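Local coordinates for protein homoserine dehydrogenase (Thermoplasma acidophilum, PDB 3ING) that binds NADPH and probably catalyses the reversible reduction of aspartate semialdehyde to homoserine, on the route to threonine and methionine, at residues G39-A47 with K61-F72; Y141-F152 with K217-I225. All coordinates share one frame; numbering follows the deposited sequence.

Contact 1 of 2, residues G39-A47 with K61-F72; sequences GVSDSRSYA and KEKTGRISDRAF. With NDP (NADPH dihydro-nicotinamide-adenine-dinucleotide phosphate), chain C.
K61 and I67 both donate to OD2 of D42, reaching it from opposite faces of the carboxylate: K61 NZ closes a salt bridge 2.8 Å from D42 OD2, while I67 N lies 3.0 Å from D42 OD2, 40° out of the plane. The other oxygen, OD1, turns back on its own loop and accepts from R44 N (an Asx turn), from S45 N (which extends it to an Asx motif) and from S45 OG, so bonds to both oxygens fix the rotation of the carboxylate. S45 OG is in turn met by S68 N at 3.0 Å. The lysine chain bends once, at chi2 (54°), and runs straight beyond, which brings K61 NZ to G65 O and places K61 NZ 2.7 Å from NDP O2X of the cofactor. S43 holds O1X of the same phosphate through its backbone N and its OG (2.6 Å from S43 OG to O1X). This is the end of the second strand of the Rossmann fold, where an NADP-binding enzyme grips the 2'-phosphate of adenosine; D42, whose CB also lies against O3B of the ribose, helps to position K61. R44 lays one face of its guanidinium over CG of R66, and its NE reaches O1X through a water. Farther along, a single beta bridge pairs S45 with A71, with F72 N bonded to R44 O and Y46 N to R70 O; S68 OG adds a bond to Y46 O at 2.7 Å. CB of S41 sits over the centre of the F72 ring, a CH-pi contact 3.9 Å from the centroid, and Y46 CB meets F72 CD1. I67 rests CG2 on V40 CG1 and A47.

Contact 2 of 2, residues Y141-F152 with K217-I225; sequences YEATVAGGVPLF and KSVILVNHI. With NA (sodium ion), chain B; NDP (NADPH dihydro-nicotinamide-adenine-dinucleotide phosphate), chain C; EDO (1,2-ethanediol), chain I.
Y141 OH and H224 ND1 share a short hydrogen bond of 2.6 Å in which either could be the donor. Each ring is approached near its plane, rim to rim, with the planes 80° apart. H224 gets there with CG anti to its backbone N (chi1 -175°), and this also brings one imidazole face to F152, whose CD1 lies over the ring centre while the two rings stay tilted obliquely to each other. The F152 ring is itself clamped, Y141 CE1 over one face and L151 CD2 over the other, so Y141, F152 and H224 form an aromatic cluster. I220 touches two of these rings: its CG2 lies 3.6 Å from Y141 CD1 and 3.7 Å from F152 CZ, while its CD1 packs on T144. L221 CD1 meets V145 CG1, and L221 CD2 meets L151 CD2.

At the other end, K217 runs extended past V145 and turns only at its last torsion (chi4 -71°), bringing NZ to T144 O at 2.8 Å from above the carbonyl plane. K217 is predicted to be the proton donor; the nicotinamide ring is close by, with its C5N 3.1 Å from A143 O. The loop that presents T144 O is wrapped round a sodium ion, bound by the backbone oxygens of E142, V145, A146 and V149 and by E142 OE2, which also accepts from L151 N and F152 N at the start of helix 152-157. Helix 212-226, carrying K217 to I225, is thus packed against this loop, with L121 of helix 119-135 touching both Y141 and I220, F167 of strand 164-170 touching L151 and L221, and T253 and V255 of strand 249-258 touching L221.

Contact 1 closes before contact 2 opens along the chain, and the two do not touch: their centres are 29 Å apart and their nearest atoms about 16 Å. Both relate to the six-stranded Rossmann sheet, at opposite edges of it. Contact 1 includes the edge strand 46-48 and its neighbour 34-41, whereas the loop of contact 2 follows strand 139-140 at the far edge and leads into helix 152-157. NADPH joins them, its 2'-phosphate at contact 1 and its nicotinamide at contact 2. One site therefore grips the cofactor's adenosine end; the other lies where the nucleotide-binding domain meets helix 212-226 and the predicted proton donor.

Contact 1 of 2, residues G39-A47 with K61-F72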
loop_
_atom_site.group_PDB
_atom_site.type_symbol
_atom_site.label_atom_id
_atom_site.label_comp_id
_atom_site.label_asym_id
_atom_site.label_seq_id
_atom_site.Cartn_x
_atom_site.Cartn_y
_atom_site.Cartn_z
ATOM N N GLY A 39 -15.551 21.112 14.704
ATOM C CA GLY A 39 -15.876 20.694 16.065
ATOM C C GLY A 39 -14.725 19.885 16.613
ATOM O O GLY A 39 -14.111 19.117 15.885
ATOM N N VAL A 40 -14.407 20.062 17.883
ATOM C CA VAL A 40 -13.294 19.326 18.489
ATOM C C VAL A 40 -13.525 19.163 19.970
ATOM O O VAL A 40 -13.967 20.103 20.619
ATOM C CB VAL A 40 -11.910 20.016 18.226
ATOM C CG1 VAL A 40 -11.888 21.432 18.747
ATOM C CG2 VAL A 40 -10.785 19.203 18.831
ATOM N N SER A 41 -13.240 17.971 20.497
ATOM C CA SER A 41 -13.332 17.703 21.946
ATOM C C SER A 41 -12.165 16.923 22.627
ATOM O O SER A 41 -11.379 16.314 21.992
ATOM C CB SER A 41 -14.608 16.906 22.253
ATOM O OG SER A 41 -14.619 15.663 21.519
ATOM N N ASP A 42 -12.104 17.068 23.979
ATOM C CA ASP A 42 -11.409 16.189 24.854
ATOM C C ASP A 42 -12.471 15.754 25.894
ATOM O O ASP A 42 -13.654 15.959 25.677
ATOM C CB ASP A 42 -10.163 16.825 25.477
ATOM C CG ASP A 42 -10.450 18.053 26.327
ATOM O OD1 ASP A 42 -11.547 18.204 26.918
ATOM O OD2 ASP A 42 -9.499 18.840 26.464
ATOM N N SER A 43 -12.066 15.125 26.983
ATOM C CA SER A 43 -13.054 14.538 27.888
ATOM C C SER A 43 -13.855 15.584 28.627
ATOM O O SER A 43 -14.975 15.305 29.058
ATOM C CB SER A 43 -12.381 13.614 28.903
ATOM O OG SER A 43 -11.452 14.336 29.690
ATOM N N ARG A 44 -13.295 16.779 28.774
ATOM C CA ARG A 44 -13.937 17.824 29.571
ATOM C C ARG A 44 -14.451 19.045 28.839
ATOM O O ARG A 44 -15.323 19.721 29.357
ATOM C CB ARG A 44 -12.925 18.331 30.585
ATOM C CG ARG A 44 -12.485 17.298 31.592
ATOM C CD ARG A 44 -11.462 17.907 32.540
ATOM N NE ARG A 44 -10.142 18.056 31.916
ATOM C CZ ARG A 44 -9.141 18.798 32.403
ATOM N NH1 ARG A 44 -9.265 19.480 33.541
ATOM N NH2 ARG A 44 -7.991 18.853 31.744
ATOM N N SER A 45 -13.889 19.363 27.671
ATOM C CA SER A 45 -14.205 20.625 26.954
ATOM C C SER A 45 -14.360 20.429 25.441
ATOM O O SER A 45 -14.067 19.352 24.875
ATOM C CB SER A 45 -13.102 21.674 27.197
ATOM O OG SER A 45 -11.832 21.252 26.689
ATOM N N TYR A 46 -14.873 21.458 24.781
ATOM C CA TYR A 46 -14.989 21.408 23.326
ATOM C C TYR A 46 -14.990 22.793 22.718
ATOM O O TYR A 46 -15.147 23.814 23.425
ATOM C CB TYR A 46 -16.253 20.650 22.895
ATOM C CG TYR A 46 -17.531 21.444 23.032
ATOM C CD1 TYR A 46 -18.152 21.567 24.262
ATOM C CD2 TYR A 46 -18.145 22.018 21.929
ATOM C CE1 TYR A 46 -19.304 22.276 24.419
ATOM C CE2 TYR A 46 -19.338 22.727 22.068
ATOM C CZ TYR A 46 -19.897 22.861 23.330
ATOM O OH TYR A 46 -21.064 23.529 23.536
ATOM N N ALA A 47 -14.783 22.807 21.407
ATOM C CA ALA A 47 -14.902 24.004 20.584
ATOM C C ALA A 47 -15.743 23.622 19.385
ATOM O O ALA A 47 -15.630 22.505 18.863
ATOM C CB ALA A 47 -13.529 24.488 20.111
ATOM N N LYS A 61 -4.432 23.464 24.164
ATOM C CA LYS A 61 -4.382 22.108 24.699
ATOM C C LYS A 61 -3.000 21.756 25.273
ATOM O O LYS A 61 -2.898 21.215 26.368
ATOM C CB LYS A 61 -4.742 21.134 23.587
ATOM C CG LYS A 61 -4.867 19.652 23.981
ATOM C CD LYS A 61 -5.849 19.419 25.149
ATOM C CE LYS A 61 -6.037 17.945 25.390
ATOM N NZ LYS A 61 -6.980 17.666 26.551
ATOM N N GLU A 62 -1.952 22.035 24.519
ATOM C CA GLU A 62 -0.573 21.835 24.989
ATOM C C GLU A 62 -0.256 22.565 26.277
ATOM O O GLU A 62 0.384 22.013 27.196
ATOM C CB GLU A 62 0.440 22.312 23.950
ATOM C CG GLU A 62 0.608 21.387 22.748
ATOM C CD GLU A 62 1.480 21.982 21.633
ATOM O OE1 GLU A 62 1.813 23.192 21.705
ATOM O OE2 GLU A 62 1.815 21.246 20.656
ATOM N N LYS A 63 -0.649 23.824 26.345
ATOM C CA LYS A 63 -0.291 24.639 27.486
ATOM C C LYS A 63 -1.119 24.406 28.732
ATOM O O LYS A 63 -0.603 24.550 29.851
ATOM C CB LYS A 63 -0.358 26.134 27.115
ATOM C CG LYS A 63 0.742 26.563 26.130
ATOM C CD LYS A 63 0.697 28.014 25.789
ATOM C CE LYS A 63 1.802 28.408 24.838
ATOM N NZ LYS A 63 1.748 27.554 23.633
ATOM N N THR A 64 -2.415 24.158 28.549
ATOM C CA THR A 64 -3.343 24.099 29.656
ATOM C C THR A 64 -3.942 22.752 29.918
ATOM O O THR A 64 -4.615 22.588 30.947
ATOM C CB THR A 64 -4.582 25.060 29.456
ATOM O OG1 THR A 64 -5.432 24.552 28.426
ATOM C CG2 THR A 64 -4.138 26.495 29.177
ATOM N N GLY A 65 -3.778 21.832 28.977
ATOM C CA GLY A 65 -4.336 20.488 29.091
ATOM C C GLY A 65 -5.805 20.407 28.723
ATOM O O GLY A 65 -6.420 19.339 28.860
ATOM N N ARG A 66 -6.381 21.507 28.223
ATOM C CA ARG A 66 -7.790 21.526 27.821
ATOM C C ARG A 66 -7.989 22.197 26.469
ATOM O O ARG A 66 -7.248 23.092 26.083
ATOM C CB ARG A 66 -8.645 22.260 28.822
ATOM C CG ARG A 66 -8.845 21.518 30.081
ATOM C CD ARG A 66 -9.711 22.323 31.033
ATOM N NE ARG A 66 -9.408 23.764 31.027
ATOM C CZ ARG A 66 -8.365 24.354 31.633
ATOM N NH1 ARG A 66 -7.437 23.654 32.298
ATOM N NH2 ARG A 66 -8.233 25.668 31.550
ATOM N N ILE A 67 -9.008 21.742 25.753
ATOM C CA ILE A 67 -9.329 22.295 24.449
ATOM C C ILE A 67 -9.885 23.678 24.585
ATOM O O ILE A 67 -9.580 24.568 23.773
ATOM C CB ILE A 67 -10.371 21.425 23.724
ATOM C CG1 ILE A 67 -9.676 20.139 23.268
ATOM C CG2 ILE A 67 -11.025 22.202 22.533
ATOM C CD1 ILE A 67 -8.665 20.385 22.170
ATOM N N SER A 68 -10.717 23.854 25.590
ATOM C CA SER A 68 -11.341 25.134 25.831
ATOM C C SER A 68 -11.833 25.185 27.248
ATOM O O SER A 68 -11.686 24.223 28.007
ATOM C CB SER A 68 -12.541 25.313 24.921
ATOM O OG SER A 68 -13.691 24.693 25.475
ATOM N N ASP A 69 -12.474 26.292 27.595
ATOM C CA ASP A 69 -13.023 26.451 28.920
ATOM C C ASP A 69 -14.530 26.389 28.827
ATOM O O ASP A 69 -15.227 27.079 29.552
ATOM C CB ASP A 69 -12.521 27.764 29.533
ATOM C CG ASP A 69 -10.995 27.753 29.762
ATOM O OD1 ASP A 69 -10.578 27.275 30.853
ATOM O OD2 ASP A 69 -10.237 28.212 28.855
ATOM N N ARG A 70 -14.995 25.518 27.937
ATOM C CA ARG A 70 -16.405 25.304 27.608
ATOM C C ARG A 70 -16.772 23.803 27.737
ATOM O O ARG A 70 -16.419 22.963 26.872
ATOM C CB ARG A 70 -16.593 25.805 26.190
ATOM C CG ARG A 70 -17.932 25.656 25.556
ATOM C CD ARG A 70 -17.938 26.646 24.403
ATOM N NE ARG A 70 -18.730 26.244 23.246
ATOM C CZ ARG A 70 -20.033 26.451 23.097
ATOM N NH1 ARG A 70 -20.753 27.044 24.060
ATOM N NH2 ARG A 70 -20.624 26.039 21.973
ATOM N N ALA A 71 -17.462 23.485 28.838
ATOM C CA ALA A 71 -17.784 22.118 29.241
ATOM C C ALA A 71 -18.457 21.263 28.173
ATOM O O ALA A 71 -19.452 21.648 27.588
ATOM C CB ALA A 71 -18.638 22.133 30.503
ATOM N N PHE A 72 -17.917 20.058 27.993
ATOM C CA PHE A 72 -18.414 19.073 27.037
ATOM C C PHE A 72 -19.268 18.014 27.713
ATOM O O PHE A 72 -18.806 17.345 28.627
ATOM C CB PHE A 72 -17.214 18.389 26.391
ATOM C CG PHE A 72 -17.567 17.377 25.321
ATOM C CD1 PHE A 72 -18.175 17.781 24.144
ATOM C CD2 PHE A 72 -17.252 16.038 25.479
ATOM C CE1 PHE A 72 -18.460 16.880 23.156
ATOM C CE2 PHE A 72 -17.537 15.125 24.480
ATOM C CZ PHE A 72 -18.133 15.555 23.323
HETATM P PA NDP C . -5.317 9.398 24.810
HETATM O O1A NDP C . -3.982 10.024 24.762
HETATM O O2A NDP C . -5.751 8.863 26.122
HETATM O O5B NDP C . -6.443 10.446 24.331
HETATM C C5B NDP C . -7.837 10.218 24.365
HETATM C C4B NDP C . -8.588 11.509 24.078
HETATM O O4B NDP C . -9.976 11.335 24.203
HETATM C C3B NDP C . -8.260 12.604 25.102
HETATM O O3B NDP C . -8.457 13.894 24.545
HETATM C C2B NDP C . -9.261 12.358 26.179
HETATM O O2B NDP C . -9.532 13.472 26.983
HETATM C C1B NDP C . -10.467 12.060 25.329
HETATM N N9A NDP C . -11.503 11.269 25.979
HETATM C C8A NDP C . -11.423 10.305 26.946
HETATM N N7A NDP C . -12.688 9.824 27.158
HETATM C C5A NDP C . -13.530 10.471 26.340
HETATM C C6A NDP C . -14.898 10.358 26.194
HETATM N N6A NDP C . -15.544 9.305 26.688
HETATM N N1A NDP C . -15.454 11.158 25.261
HETATM C C2A NDP C . -14.743 12.084 24.524
HETATM N N3A NDP C . -13.372 12.207 24.652
HETATM C C4A NDP C . -12.810 11.375 25.576
HETATM O O3 NDP C . -5.410 8.232 23.709
HETATM P PN NDP C . -4.523 8.106 22.373
HETATM O O1N NDP C . -3.189 7.534 22.726
HETATM O O2N NDP C . -4.613 9.420 21.665
HETATM O O5D NDP C . -5.310 6.967 21.525
HETATM C C5D NDP C . -6.576 7.372 21.002
HETATM C C4D NDP C . -7.204 6.198 20.258
HETATM O O4D NDP C . -6.333 5.843 19.208
HETATM C C3D NDP C . -7.365 4.956 21.093
HETATM O O3D NDP C . -8.635 4.319 20.913
HETATM C C2D NDP C . -6.211 4.068 20.666
HETATM O O2D NDP C . -6.480 2.702 20.834
HETATM C C1D NDP C . -6.069 4.449 19.212
HETATM N N1N NDP C . -4.765 4.143 18.649
HETATM C C2N NDP C . -3.640 4.668 19.230
HETATM C C3N NDP C . -2.364 4.273 18.859
HETATM C C7N NDP C . -1.198 4.989 19.427
HETATM O O7N NDP C . -0.119 5.149 18.588
HETATM N N7N NDP C . -1.228 5.558 20.625
HETATM C C4N NDP C . -2.131 3.506 17.561
HETATM C C5N NDP C . -3.429 3.013 16.986
HETATM C C6N NDP C . -4.665 3.358 17.527
HETATM P P2B NDP C . -8.398 14.308 27.748
HETATM O O1X NDP C . -9.262 15.194 28.604
HETATM O O2X NDP C . -7.391 14.986 26.772
HETATM O O3X NDP C . -7.676 13.277 28.556
HETATM O O HOH W 1 -9.303 17.798 29.334
HETATM O O HOH W 2 -5.402 20.144 32.907
#

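Contact 2 of 2, residues Y141-F152 with K217-I225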
loop_
_atom_site.group_PDB
_atom_site.type_symbol
_atom_site.label_atom_id
_atom_site.label_comp_id
_atom_site.label_asym_id
_atom_site.label_seq_id
_atom_site.Cartn_x
_atom_site.Cartn_y
_atom_site.Cartn_z
ATOM N N TYR A 141 -10.984 2.891 8.931
ATOM C CA TYR A 141 -10.351 2.467 10.182
ATOM C C TYR A 141 -8.889 2.052 10.049
ATOM O O TYR A 141 -8.390 1.180 10.759
ATOM C CB TYR A 141 -11.241 1.390 10.816
ATOM C CG TYR A 141 -11.750 0.307 9.860
ATOM C CD1 TYR A 141 -10.974 -0.808 9.576
ATOM C CD2 TYR A 141 -13.000 0.393 9.269
ATOM C CE1 TYR A 141 -11.426 -1.810 8.715
ATOM C CE2 TYR A 141 -13.463 -0.618 8.414
ATOM C CZ TYR A 141 -12.661 -1.704 8.129
ATOM O OH TYR A 141 -13.101 -2.710 7.276
ATOM N N GLU A 142 -8.171 2.746 9.173
ATOM C CA GLU A 142 -6.761 2.469 8.996
ATOM C C GLU A 142 -5.974 2.390 10.296
ATOM O O GLU A 142 -5.200 1.466 10.509
ATOM C CB GLU A 142 -6.107 3.539 8.134
ATOM C CG GLU A 142 -4.669 3.161 7.732
ATOM C CD GLU A 142 -4.664 1.916 6.862
ATOM O OE1 GLU A 142 -5.299 1.956 5.801
ATOM O OE2 GLU A 142 -4.064 0.906 7.273
ATOM N N ALA A 143 -6.130 3.387 11.143
ATOM C CA ALA A 143 -5.379 3.477 12.389
ATOM C C ALA A 143 -5.710 2.421 13.434
ATOM O O ALA A 143 -4.971 2.282 14.396
ATOM C CB ALA A 143 -5.571 4.895 12.998
ATOM N N THR A 144 -6.810 1.676 13.265
ATOM C CA THR A 144 -7.216 0.684 14.248
ATOM C C THR A 144 -6.346 -0.582 14.248
ATOM O O THR A 144 -6.364 -1.270 15.226
ATOM C CB THR A 144 -8.676 0.234 14.055
ATOM O OG1 THR A 144 -8.788 -0.473 12.792
ATOM C CG2 THR A 144 -9.623 1.455 14.129
ATOM N N VAL A 145 -5.585 -0.868 13.185
ATOM C CA VAL A 145 -4.656 -2.026 13.209
ATOM C C VAL A 145 -3.283 -1.569 12.715
ATOM O O VAL A 145 -3.161 -1.082 11.585
ATOM C CB VAL A 145 -5.126 -3.189 12.340
ATOM C CG1 VAL A 145 -4.101 -4.429 12.439
ATOM C CG2 VAL A 145 -6.545 -3.609 12.697
ATOM N N ALA A 146 -2.269 -1.696 13.559
ATOM C CA ALA A 146 -0.908 -1.276 13.199
ATOM C C ALA A 146 -0.907 0.200 12.858
ATOM O O ALA A 146 -0.672 0.607 11.721
ATOM C CB ALA A 146 -0.305 -2.107 12.017
ATOM N N GLY A 147 -1.218 0.994 13.849
ATOM C CA GLY A 147 -1.218 2.456 13.747
ATOM C C GLY A 147 -0.816 3.062 12.420
ATOM O O GLY A 147 -1.636 3.290 11.547
ATOM N N GLY A 148 0.469 3.285 12.253
ATOM C CA GLY A 148 0.962 3.993 11.099
ATOM C C GLY A 148 1.387 3.148 9.919
ATOM O O GLY A 148 1.835 3.685 8.911
ATOM N N VAL A 149 1.243 1.840 9.986
ATOM C CA VAL A 149 1.623 1.016 8.839
ATOM C C VAL A 149 0.428 0.913 7.896
ATOM O O VAL A 149 -0.629 0.531 8.329
ATOM C CB VAL A 149 2.045 -0.410 9.248
ATOM C CG1 VAL A 149 2.464 -1.180 8.000
ATOM C CG2 VAL A 149 3.195 -0.366 10.263
ATOM N N PRO A 150 0.592 1.266 6.619
ATOM C CA PRO A 150 -0.523 1.084 5.685
ATOM C C PRO A 150 -0.961 -0.370 5.575
ATOM O O PRO A 150 -0.157 -1.265 5.295
ATOM C CB PRO A 150 0.045 1.571 4.344
ATOM C CG PRO A 150 1.179 2.466 4.725
ATOM C CD PRO A 150 1.762 1.874 5.974
ATOM N N LEU A 151 -2.258 -0.602 5.790
ATOM C CA LEU A 151 -2.793 -1.929 5.861
ATOM C C LEU A 151 -4.124 -1.936 5.114
ATOM O O LEU A 151 -4.231 -2.543 4.043
ATOM C CB LEU A 151 -2.934 -2.330 7.355
ATOM C CG LEU A 151 -3.077 -3.822 7.672
ATOM C CD1 LEU A 151 -2.822 -4.138 9.164
ATOM C CD2 LEU A 151 -4.399 -4.354 7.238
ATOM N N PHE A 152 -5.142 -1.255 5.633
ATOM C CA PHE A 152 -6.456 -1.350 4.962
ATOM C C PHE A 152 -6.440 -0.638 3.628
ATOM O O PHE A 152 -7.106 -1.077 2.681
ATOM C CB PHE A 152 -7.600 -0.939 5.893
ATOM C CG PHE A 152 -7.757 -1.869 7.047
ATOM C CD1 PHE A 152 -8.127 -3.197 6.846
ATOM C CD2 PHE A 152 -7.416 -1.481 8.302
ATOM C CE1 PHE A 152 -8.202 -4.061 7.887
ATOM C CE2 PHE A 152 -7.531 -2.349 9.359
ATOM C CZ PHE A 152 -7.922 -3.641 9.146
ATOM N N LYS A 217 -7.823 -5.924 17.371
ATOM C CA LYS A 217 -7.286 -5.775 16.027
ATOM C C LYS A 217 -7.600 -7.028 15.219
ATOM O O LYS A 217 -7.907 -6.936 14.055
ATOM C CB LYS A 217 -5.768 -5.502 16.063
ATOM C CG LYS A 217 -5.391 -4.213 16.741
ATOM C CD LYS A 217 -3.875 -3.992 16.749
ATOM C CE LYS A 217 -3.529 -2.657 17.431
ATOM N NZ LYS A 217 -3.902 -1.465 16.639
ATOM N N SER A 218 -7.565 -8.197 15.853
ATOM C CA SER A 218 -7.768 -9.428 15.133
ATOM C C SER A 218 -9.196 -9.573 14.629
ATOM O O SER A 218 -9.414 -10.217 13.593
ATOM C CB SER A 218 -7.380 -10.663 15.985
ATOM O OG SER A 218 -8.322 -10.985 17.016
ATOM N N VAL A 219 -10.154 -8.999 15.375
ATOM C CA VAL A 219 -11.585 -9.006 14.987
ATOM C C VAL A 219 -11.757 -8.152 13.746
ATOM O O VAL A 219 -12.409 -8.543 12.801
ATOM C CB VAL A 219 -12.497 -8.454 16.086
ATOM C CG1 VAL A 219 -13.928 -8.291 15.583
ATOM C CG2 VAL A 219 -12.442 -9.346 17.322
ATOM N N ILE A 220 -11.199 -6.963 13.788
ATOM C CA ILE A 220 -11.301 -6.028 12.677
ATOM C C ILE A 220 -10.684 -6.660 11.429
ATOM O O ILE A 220 -11.270 -6.610 10.342
ATOM C CB ILE A 220 -10.641 -4.667 13.029
ATOM C CG1 ILE A 220 -11.366 -4.052 14.217
ATOM C CG2 ILE A 220 -10.604 -3.696 11.764
ATOM C CD1 ILE A 220 -10.671 -2.854 14.818
ATOM N N LEU A 221 -9.527 -7.300 11.601
ATOM C CA LEU A 221 -8.836 -7.961 10.477
ATOM C C LEU A 221 -9.647 -9.103 9.878
ATOM O O LEU A 221 -9.848 -9.146 8.669
ATOM C CB LEU A 221 -7.450 -8.488 10.903
ATOM C CG LEU A 221 -6.321 -7.494 11.107
ATOM C CD1 LEU A 221 -5.189 -8.163 11.912
ATOM C CD2 LEU A 221 -5.826 -6.946 9.773
ATOM N N VAL A 222 -10.085 -10.039 10.706
ATOM C CA VAL A 222 -10.837 -11.193 10.201
ATOM C C VAL A 222 -12.142 -10.719 9.555
ATOM O O VAL A 222 -12.496 -11.176 8.478
ATOM C CB VAL A 222 -11.063 -12.297 11.274
ATOM C CG1 VAL A 222 -12.147 -11.879 12.340
ATOM C CG2 VAL A 222 -11.424 -13.667 10.581
ATOM N N ASN A 223 -12.849 -9.766 10.175
ATOM C CA ASN A 223 -14.121 -9.258 9.587
ATOM C C ASN A 223 -13.877 -8.501 8.275
ATOM O O ASN A 223 -14.601 -8.659 7.306
ATOM C CB ASN A 223 -14.890 -8.362 10.574
ATOM C CG ASN A 223 -15.387 -9.106 11.784
ATOM O OD1 ASN A 223 -15.418 -10.342 11.808
ATOM N ND2 ASN A 223 -15.873 -8.351 12.771
ATOM N N HIS A 224 -12.857 -7.652 8.249
ATOM C CA HIS A 224 -12.491 -6.989 7.013
ATOM C C HIS A 224 -12.116 -7.967 5.870
ATOM O O HIS A 224 -12.616 -7.860 4.784
ATOM C CB HIS A 224 -11.289 -6.085 7.205
ATOM C CG HIS A 224 -10.959 -5.296 5.984
ATOM N ND1 HIS A 224 -11.360 -3.987 5.821
ATOM C CD2 HIS A 224 -10.310 -5.631 4.846
ATOM C CE1 HIS A 224 -10.954 -3.544 4.644
ATOM N NE2 HIS A 224 -10.327 -4.522 4.028
ATOM N N ILE A 225 -11.203 -8.890 6.125
ATOM C CA ILE A 225 -10.674 -9.724 5.083
ATOM C C ILE A 225 -11.667 -10.794 4.691
ATOM O O ILE A 225 -11.856 -11.017 3.476
ATOM C CB ILE A 225 -9.367 -10.366 5.499
ATOM C CG1 ILE A 225 -8.325 -9.262 5.739
ATOM C CG2 ILE A 225 -8.907 -11.388 4.432
ATOM C CD1 ILE A 225 -7.035 -9.711 6.414
HETATM NA NA NA B . -2.767 0.675 9.792
HETATM P PA NDP C . -5.317 9.398 24.810
HETATM O O1A NDP C . -3.982 10.024 24.762
HETATM O O2A NDP C . -5.751 8.863 26.122
HETATM O O5B NDP C . -6.443 10.446 24.331
HETATM C C5B NDP C . -7.837 10.218 24.365
HETATM C C4B NDP C . -8.588 11.509 24.078
HETATM O O4B NDP C . -9.976 11.335 24.203
HETATM C C3B NDP C . -8.260 12.604 25.102
HETATM O O3B NDP C . -8.457 13.894 24.545
HETATM C C2B NDP C . -9.261 12.358 26.179
HETATM O O2B NDP C . -9.532 13.472 26.983
HETATM C C1B NDP C . -10.467 12.060 25.329
HETATM N N9A NDP C . -11.503 11.269 25.979
HETATM C C8A NDP C . -11.423 10.305 26.946
HETATM N N7A NDP C . -12.688 9.824 27.158
HETATM C C5A NDP C . -13.530 10.471 26.340
HETATM C C6A NDP C . -14.898 10.358 26.194
HETATM N N6A NDP C . -15.544 9.305 26.688
HETATM N N1A NDP C . -15.454 11.158 25.261
HETATM C C2A NDP C . -14.743 12.084 24.524
HETATM N N3A NDP C . -13.372 12.207 24.652
HETATM C C4A NDP C . -12.810 11.375 25.576
HETATM O O3 NDP C . -5.410 8.232 23.709
HETATM P PN NDP C . -4.523 8.106 22.373
HETATM O O1N NDP C . -3.189 7.534 22.726
HETATM O O2N NDP C . -4.613 9.420 21.665
HETATM O O5D NDP C . -5.310 6.967 21.525
HETATM C C5D NDP C . -6.576 7.372 21.002
HETATM C C4D NDP C . -7.204 6.198 20.258
HETATM O O4D NDP C . -6.333 5.843 19.208
HETATM C C3D NDP C . -7.365 4.956 21.093
HETATM O O3D NDP C . -8.635 4.319 20.913
HETATM C C2D NDP C . -6.211 4.068 20.666
HETATM O O2D NDP C . -6.480 2.702 20.834
HETATM C C1D NDP C . -6.069 4.449 19.212
HETATM N N1N NDP C . -4.765 4.143 18.649
HETATM C C2N NDP C . -3.640 4.668 19.230
HETATM C C3N NDP C . -2.364 4.273 18.859
HETATM C C7N NDP C . -1.198 4.989 19.427
HETATM O O7N NDP C . -0.119 5.149 18.588
HETATM N N7N NDP C . -1.228 5.558 20.625
HETATM C C4N NDP C . -2.131 3.506 17.561
HETATM C C5N NDP C . -3.429 3.013 16.986
HETATM C C6N NDP C . -4.665 3.358 17.527
HETATM P P2B NDP C . -8.398 14.308 27.748
HETATM O O1X NDP C . -9.262 15.194 28.604
HETATM O O2X NDP C . -7.391 14.986 26.772
HETATM O O3X NDP C . -7.676 13.277 28.556
HETATM C C1 EDO I . -10.673 -12.542 0.388
HETATM O O1 EDO I . -10.376 -13.656 1.273
HETATM C C2 EDO I . -9.737 -11.334 0.534
HETATM O O2 EDO I . -10.294 -10.139 1.192
#